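Local structure of transcription inhibitor protein Gfh1 (Thermus thermophilus, 2F23) at residues Glu24-Ala29 and Arg57-Ile62; Arg99-Val104 and Asp114-Ile119. The protein inhibits all catalytic activities of RNA polymerase by partly occluding its substrate-binding site and preventing NTP binding, in a pH-regulated manner. One frame throughout, in Å; residues are numbered along the deposited sequence.

Interaction 1: Glu24-Ala29 and Arg57-Ile62; sequences ERLQEA and RIEARI
L26 and I58 carry this contact between helices 9-37 and 46-71, the two arms of the antiparallel coiled coil that forms the N-terminal part of GreA/GreB-family proteins. The segment axes run at 153° and approach to 9.5 Å, with the L26 and I58 CA atoms 6.1 Å apart. L26, its CG anti to the backbone N (chi1 178°), spreads two branches over the partner helix: CD2 meets I62 CD1 at 3.6 Å, while CD1 lies on E59 CG at 3.7 Å. Its CB rests against I58 CG2 at 3.8 Å. I58 carries CD1 straight across toward the other helix (chi2 166°), so that CD1 reaches A29 CB at 3.7 Å and lies beside the R25 backbone O. An alanine here would probably cost the coil this bridge, since the CG2 contact to L26 and the CD1 contact to A29 would both go. R25 adds its CB to I58 CD1 at 4.0 Å, whereas its guanidinium is paired with E22. E59 likewise lends only CG and sends its carboxylate to K55. Hydrocarbon therefore joins the helices here; both salt bridges stay within a helix, and across the seam R61 has a long, weak ion pair with E22.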
loop_
_atom_site.group_PDB
_atom_site.type_symbol
_atom_site.label_atom_id
_atom_site.label_comp_id
_atom_site.label_asym_id
_atom_site.label_seq_id
_atom_site.Cartn_x
_atom_site.Cartn_y
_atom_site.Cartn_z
ATOM N N GLU A 24 2.422 -5.402 15.921
ATOM C CA GLU A 24 2.090 -4.794 17.205
ATOM C C GLU A 24 0.574 -4.776 17.359
ATOM O O GLU A 24 0.039 -5.113 18.418
ATOM C CB GLU A 24 2.638 -3.365 17.275
ATOM C CG GLU A 24 4.157 -3.286 17.274
ATOM C CD GLU A 24 4.674 -1.860 17.191
ATOM O OE1 GLU A 24 5.908 -1.673 17.256
ATOM O OE2 GLU A 24 3.855 -0.927 17.055
ATOM N N ARG A 25 -0.112 -4.389 16.289
ATOM C CA ARG A 25 -1.566 -4.336 16.304
ATOM C C ARG A 25 -2.160 -5.726 16.483
ATOM O O ARG A 25 -3.193 -5.884 17.136
ATOM C CB ARG A 25 -2.081 -3.706 15.010
ATOM C CG ARG A 25 -1.635 -2.262 14.848
ATOM C CD ARG A 25 -1.952 -1.701 13.475
ATOM N NE ARG A 25 -1.414 -0.351 13.331
ATOM C CZ ARG A 25 -1.510 0.385 12.230
ATOM N NH1 ARG A 25 -2.129 -0.093 11.159
ATOM N NH2 ARG A 25 -0.981 1.601 12.198
ATOM N N LEU A 26 -1.509 -6.735 15.910
ATOM C CA LEU A 26 -2.000 -8.104 16.032
ATOM C C LEU A 26 -1.895 -8.579 17.479
ATOM O O LEU A 26 -2.798 -9.243 17.991
ATOM C CB LEU A 26 -1.206 -9.050 15.126
ATOM C CG LEU A 26 -1.623 -10.522 15.227
ATOM C CD1 LEU A 26 -3.101 -10.660 14.889
ATOM C CD2 LEU A 26 -0.774 -11.365 14.285
ATOM N N GLN A 27 -0.787 -8.242 18.133
ATOM C CA GLN A 27 -0.591 -8.636 19.525
ATOM C C GLN A 27 -1.714 -8.043 20.373
ATOM O O GLN A 27 -2.295 -8.722 21.219
ATOM C CB GLN A 27 0.767 -8.137 20.029
ATOM C CG GLN A 27 1.130 -8.620 21.429
ATOM C CD GLN A 27 2.507 -8.151 21.878
ATOM O OE1 GLN A 27 2.986 -8.532 22.947
ATOM N NE2 GLN A 27 3.146 -7.319 21.065
ATOM N N GLU A 28 -2.022 -6.774 20.127
ATOM C CA GLU A 28 -3.077 -6.083 20.858
ATOM C C GLU A 28 -4.442 -6.704 20.563
ATOM O O GLU A 28 -5.238 -6.935 21.476
ATOM C CB GLU A 28 -3.091 -4.602 20.476
ATOM C CG GLU A 28 -1.797 -3.866 20.785
ATOM C CD GLU A 28 -1.789 -2.441 20.258
ATOM O OE1 GLU A 28 -0.792 -1.725 20.491
ATOM O OE2 GLU A 28 -2.777 -2.039 19.606
ATOM N N ALA A 29 -4.705 -6.981 19.289
ATOM C CA ALA A 29 -5.974 -7.572 18.875
ATOM C C ALA A 29 -6.159 -8.958 19.477
ATOM O O ALA A 29 -7.275 -9.364 19.796
ATOM C CB ALA A 29 -6.044 -7.650 17.353
ATOM N N ARG A 57 -8.573 -9.137 10.119
ATOM C CA ARG A 57 -8.229 -8.052 9.205
ATOM C C ARG A 57 -6.731 -7.801 9.270
ATOM O O ARG A 57 -6.067 -7.652 8.242
ATOM C CB ARG A 57 -8.979 -6.767 9.574
ATOM C CG ARG A 57 -8.766 -5.620 8.579
ATOM C CD ARG A 57 -9.507 -4.355 8.990
ATOM N NE ARG A 57 -8.893 -3.691 10.137
ATOM C CZ ARG A 57 -7.764 -2.993 10.079
ATOM N NH1 ARG A 57 -7.278 -2.425 11.172
ATOM N NH2 ARG A 57 -7.123 -2.856 8.925
ATOM N N ILE A 58 -6.200 -7.763 10.486
ATOM C CA ILE A 58 -4.773 -7.523 10.679
ATOM C C ILE A 58 -3.946 -8.683 10.136
ATOM O O ILE A 58 -2.948 -8.477 9.447
ATOM C CB ILE A 58 -4.451 -7.315 12.172
ATOM C CG1 ILE A 58 -5.202 -6.084 12.688
ATOM C CG2 ILE A 58 -2.939 -7.136 12.366
ATOM C CD1 ILE A 58 -5.240 -5.975 14.200
ATOM N N GLU A 59 -4.362 -9.906 10.446
ATOM C CA GLU A 59 -3.644 -11.083 9.971
ATOM C C GLU A 59 -3.525 -11.101 8.455
ATOM O O GLU A 59 -2.484 -11.482 7.922
ATOM C CB GLU A 59 -4.341 -12.355 10.452
ATOM C CG GLU A 59 -4.342 -12.489 11.959
ATOM C CD GLU A 59 -5.159 -13.666 12.438
ATOM O OE1 GLU A 59 -6.262 -13.880 11.897
ATOM O OE2 GLU A 59 -4.703 -14.364 13.366
ATOM N N ALA A 60 -4.580 -10.679 7.764
ATOM C CA ALA A 60 -4.577 -10.652 6.304
ATOM C C ALA A 60 -3.554 -9.654 5.777
ATOM O O ALA A 60 -2.903 -9.897 4.763
ATOM C CB ALA A 60 -5.964 -10.306 5.780
ATOM N N ARG A 61 -3.417 -8.521 6.458
ATOM C CA ARG A 61 -2.457 -7.512 6.034
ATOM C C ARG A 61 -1.049 -8.055 6.246
ATOM O O ARG A 61 -0.180 -7.903 5.390
ATOM C CB ARG A 61 -2.653 -6.218 6.832
ATOM C CG ARG A 61 -3.983 -5.521 6.566
ATOM C CD ARG A 61 -4.228 -4.396 7.558
ATOM N NE ARG A 61 -3.370 -3.234 7.337
ATOM C CZ ARG A 61 -3.533 -2.361 6.348
ATOM N NH1 ARG A 61 -4.522 -2.513 5.478
ATOM N NH2 ARG A 61 -2.717 -1.321 6.241
ATOM N N ILE A 62 -0.828 -8.701 7.387
ATOM C CA ILE A 62 0.480 -9.268 7.692
ATOM C C ILE A 62 0.875 -10.333 6.679
ATOM O O ILE A 62 2.034 -10.397 6.268
ATOM C CB ILE A 62 0.509 -9.876 9.107
ATOM C CG1 ILE A 62 0.477 -8.748 10.138
ATOM C CG2 ILE A 62 1.756 -10.739 9.290
ATOM C CD1 ILE A 62 0.365 -9.215 11.567
#

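Interaction 2: Arg99-Val104 and Asp114-Ile119; sequences RLSVQV and DTPMKI
Parallel beta pairing joins strands 99-105 and 117-120 at one edge of the five-stranded mixed sheet in the C-terminal domain, whose sequence family belongs to the FKBP clan. The bridges V102-M117, Q103-K118 and V104-I119 set the register, and the short strand segments diverge by 39°. Three backbone bonds make the ladder. M117 N gives its hydrogen to S101 O at 3.1 Å, the donor standing above the carbonyl plane. Q103 N then donates to M117 O at 2.8 Å with an N-H...O angle of 163°, again from above the plane. Q103 O receives I119 N at 2.9 Å, this time in the carbonyl plane. Q103 thus uses both its amide and its carbonyl on the neighbouring strand, as expected of a residue in a parallel ladder, while L100, V102 and V104 make backbone bonds with strand 88-92 or the residues just before it. CA-H...O contacts, among them K118 CA to Q103 O, supplement the ladder.

Two polar side chains find partners away from the other strand. Q103 NE2 donates to G86 O, and K118 NZ, turned by a bend at chi4 (66°), forms a salt bridge within its own segment with D114 OD2 at 3.1 Å, approaching from above the carboxylate plane. The chain enters strand 117-120 through P116, whose peptide bond to T115 is cis; P116 CB lies against S101 OG at 3.3 Å. V102, M117 and I119 point to the same face, and helix 124-129 covers it through L129 on V102 and M125 on I119. There I119 CD1 is pressed obliquely against V102, 3.3 Å from CG1, tighter than usual carbon-carbon contact.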
loop_
_atom_site.group_PDB
_atom_site.type_symbol
_atom_site.label_atom_id
_atom_site.label_comp_id
_atom_site.label_asym_id
_atom_site.label_seq_id
_atom_site.Cartn_x
_atom_site.Cartn_y
_atom_site.Cartn_z
ATOM N N ARG A 99 -4.417 -3.343 -9.025
ATOM C CA ARG A 99 -3.538 -2.682 -9.975
ATOM C C ARG A 99 -4.207 -1.436 -10.532
ATOM O O ARG A 99 -5.395 -1.444 -10.852
ATOM C CB ARG A 99 -3.163 -3.649 -11.100
ATOM C CG ARG A 99 -2.400 -4.863 -10.596
ATOM C CD ARG A 99 -2.079 -5.845 -11.702
ATOM N NE ARG A 99 -1.369 -7.015 -11.187
ATOM C CZ ARG A 99 -1.001 -8.054 -11.928
ATOM N NH1 ARG A 99 -1.274 -8.075 -13.226
ATOM N NH2 ARG A 99 -0.357 -9.074 -11.374
ATOM N N LEU A 100 -3.430 -0.363 -10.631
ATOM C CA LEU A 100 -3.912 0.919 -11.120
ATOM C C LEU A 100 -2.804 1.590 -11.915
ATOM O O LEU A 100 -1.636 1.458 -11.572
ATOM C CB LEU A 100 -4.280 1.815 -9.932
ATOM C CG LEU A 100 -4.509 3.303 -10.210
ATOM C CD1 LEU A 100 -5.796 3.478 -10.989
ATOM C CD2 LEU A 100 -4.574 4.069 -8.899
ATOM N N SER A 101 -3.158 2.292 -12.982
ATOM C CA SER A 101 -2.148 2.995 -13.757
ATOM C C SER A 101 -2.540 4.462 -13.840
ATOM O O SER A 101 -3.722 4.813 -13.808
ATOM C CB SER A 101 -2.002 2.398 -15.163
ATOM O OG SER A 101 -3.196 2.530 -15.904
ATOM N N VAL A 102 -1.536 5.322 -13.922
ATOM C CA VAL A 102 -1.770 6.757 -13.996
ATOM C C VAL A 102 -0.726 7.391 -14.889
ATOM O O VAL A 102 0.315 6.799 -15.165
ATOM C CB VAL A 102 -1.651 7.422 -12.603
ATOM C CG1 VAL A 102 -2.637 6.802 -11.638
ATOM C CG2 VAL A 102 -0.226 7.280 -12.078
ATOM N N GLN A 103 -1.019 8.592 -15.364
ATOM C CA GLN A 103 -0.058 9.321 -16.165
ATOM C C GLN A 103 0.040 10.703 -15.556
ATOM O O GLN A 103 -0.975 11.370 -15.347
ATOM C CB GLN A 103 -0.481 9.437 -17.633
ATOM C CG GLN A 103 0.508 10.273 -18.436
ATOM C CD GLN A 103 0.188 10.352 -19.914
ATOM O OE1 GLN A 103 -0.954 10.597 -20.304
ATOM N NE2 GLN A 103 1.208 10.162 -20.748
ATOM N N VAL A 104 1.259 11.121 -15.240
ATOM C CA VAL A 104 1.472 12.441 -14.667
ATOM C C VAL A 104 1.399 13.443 -15.816
ATOM O O VAL A 104 2.106 13.308 -16.813
ATOM C CB VAL A 104 2.852 12.538 -13.971
ATOM C CG1 VAL A 104 3.082 13.948 -13.474
ATOM C CG2 VAL A 104 2.915 11.559 -12.795
ATOM N N ASP A 114 -10.125 9.010 -16.711
ATOM C CA ASP A 114 -9.440 8.253 -17.752
ATOM C C ASP A 114 -8.641 7.099 -17.166
ATOM O O ASP A 114 -8.413 7.027 -15.958
ATOM C CB ASP A 114 -8.469 9.144 -18.537
ATOM C CG ASP A 114 -9.169 10.218 -19.341
ATOM O OD1 ASP A 114 -10.317 9.993 -19.777
ATOM O OD2 ASP A 114 -8.555 11.284 -19.556
ATOM N N THR A 115 -8.223 6.192 -18.045
ATOM C CA THR A 115 -7.397 5.053 -17.667
ATOM C C THR A 115 -6.317 4.948 -18.736
ATOM O O THR A 115 -6.611 4.680 -19.897
ATOM C CB THR A 115 -8.184 3.727 -17.643
ATOM O OG1 THR A 115 -9.229 3.804 -16.669
ATOM C CG2 THR A 115 -7.256 2.570 -17.282
ATOM N N PRO A 116 -5.053 5.195 -18.362
ATOM C CA PRO A 116 -4.624 5.562 -17.008
ATOM C C PRO A 116 -5.186 6.905 -16.546
ATOM O O PRO A 116 -5.489 7.774 -17.366
ATOM C CB PRO A 116 -3.102 5.580 -17.124
ATOM C CG PRO A 116 -2.872 5.953 -18.552
ATOM C CD PRO A 116 -3.898 5.115 -19.272
ATOM N N MET A 117 -5.337 7.063 -15.234
ATOM C CA MET A 117 -5.848 8.315 -14.687
ATOM C C MET A 117 -4.831 9.408 -14.990
ATOM O O MET A 117 -3.650 9.245 -14.692
ATOM C CB MET A 117 -6.021 8.232 -13.161
ATOM C CG MET A 117 -7.134 7.329 -12.642
ATOM S SD MET A 117 -7.761 7.876 -11.007
ATOM C CE MET A 117 -6.327 8.542 -10.282
ATOM N N LYS A 118 -5.275 10.509 -15.589
ATOM C CA LYS A 118 -4.374 11.619 -15.876
ATOM C C LYS A 118 -4.368 12.489 -14.627
ATOM O O LYS A 118 -5.340 13.181 -14.327
ATOM C CB LYS A 118 -4.851 12.419 -17.087
ATOM C CG LYS A 118 -4.715 11.668 -18.403
ATOM C CD LYS A 118 -4.940 12.586 -19.592
ATOM C CE LYS A 118 -4.789 11.834 -20.905
ATOM N NZ LYS A 118 -5.858 10.808 -21.069
ATOM N N ILE A 119 -3.259 12.428 -13.900
ATOM C CA ILE A 119 -3.097 13.150 -12.648
ATOM C C ILE A 119 -2.200 14.369 -12.801
ATOM O O ILE A 119 -1.107 14.280 -13.358
ATOM C CB ILE A 119 -2.493 12.208 -11.590
ATOM C CG1 ILE A 119 -3.364 10.958 -11.469
ATOM C CG2 ILE A 119 -2.373 12.913 -10.246
ATOM C CD1 ILE A 119 -2.772 9.903 -10.585
#

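In the fold
Interactions 1 and 2 follow each other along the chain and lie on opposite sides of its centre, one in the N-terminal coiled coil and one in the C-terminal domain. Their centres are 31 Å apart and their nearest atoms about 15 Å, so they do not touch. Interaction 1 lies within the long helical hairpin, its centre about 16 Å from the centre of the chain; interaction 2 lies at an edge of the C-terminal sheet, its centre about 17 Å from the same point. Helix 46-71, which carries 57-62, is followed by strand 72-74 and then by strand 88-92, the neighbour of strand 99-105. Neither contact contains a bound ligand or metal, and their geometry alone does not tie either to the pH-dependent switch of orientation.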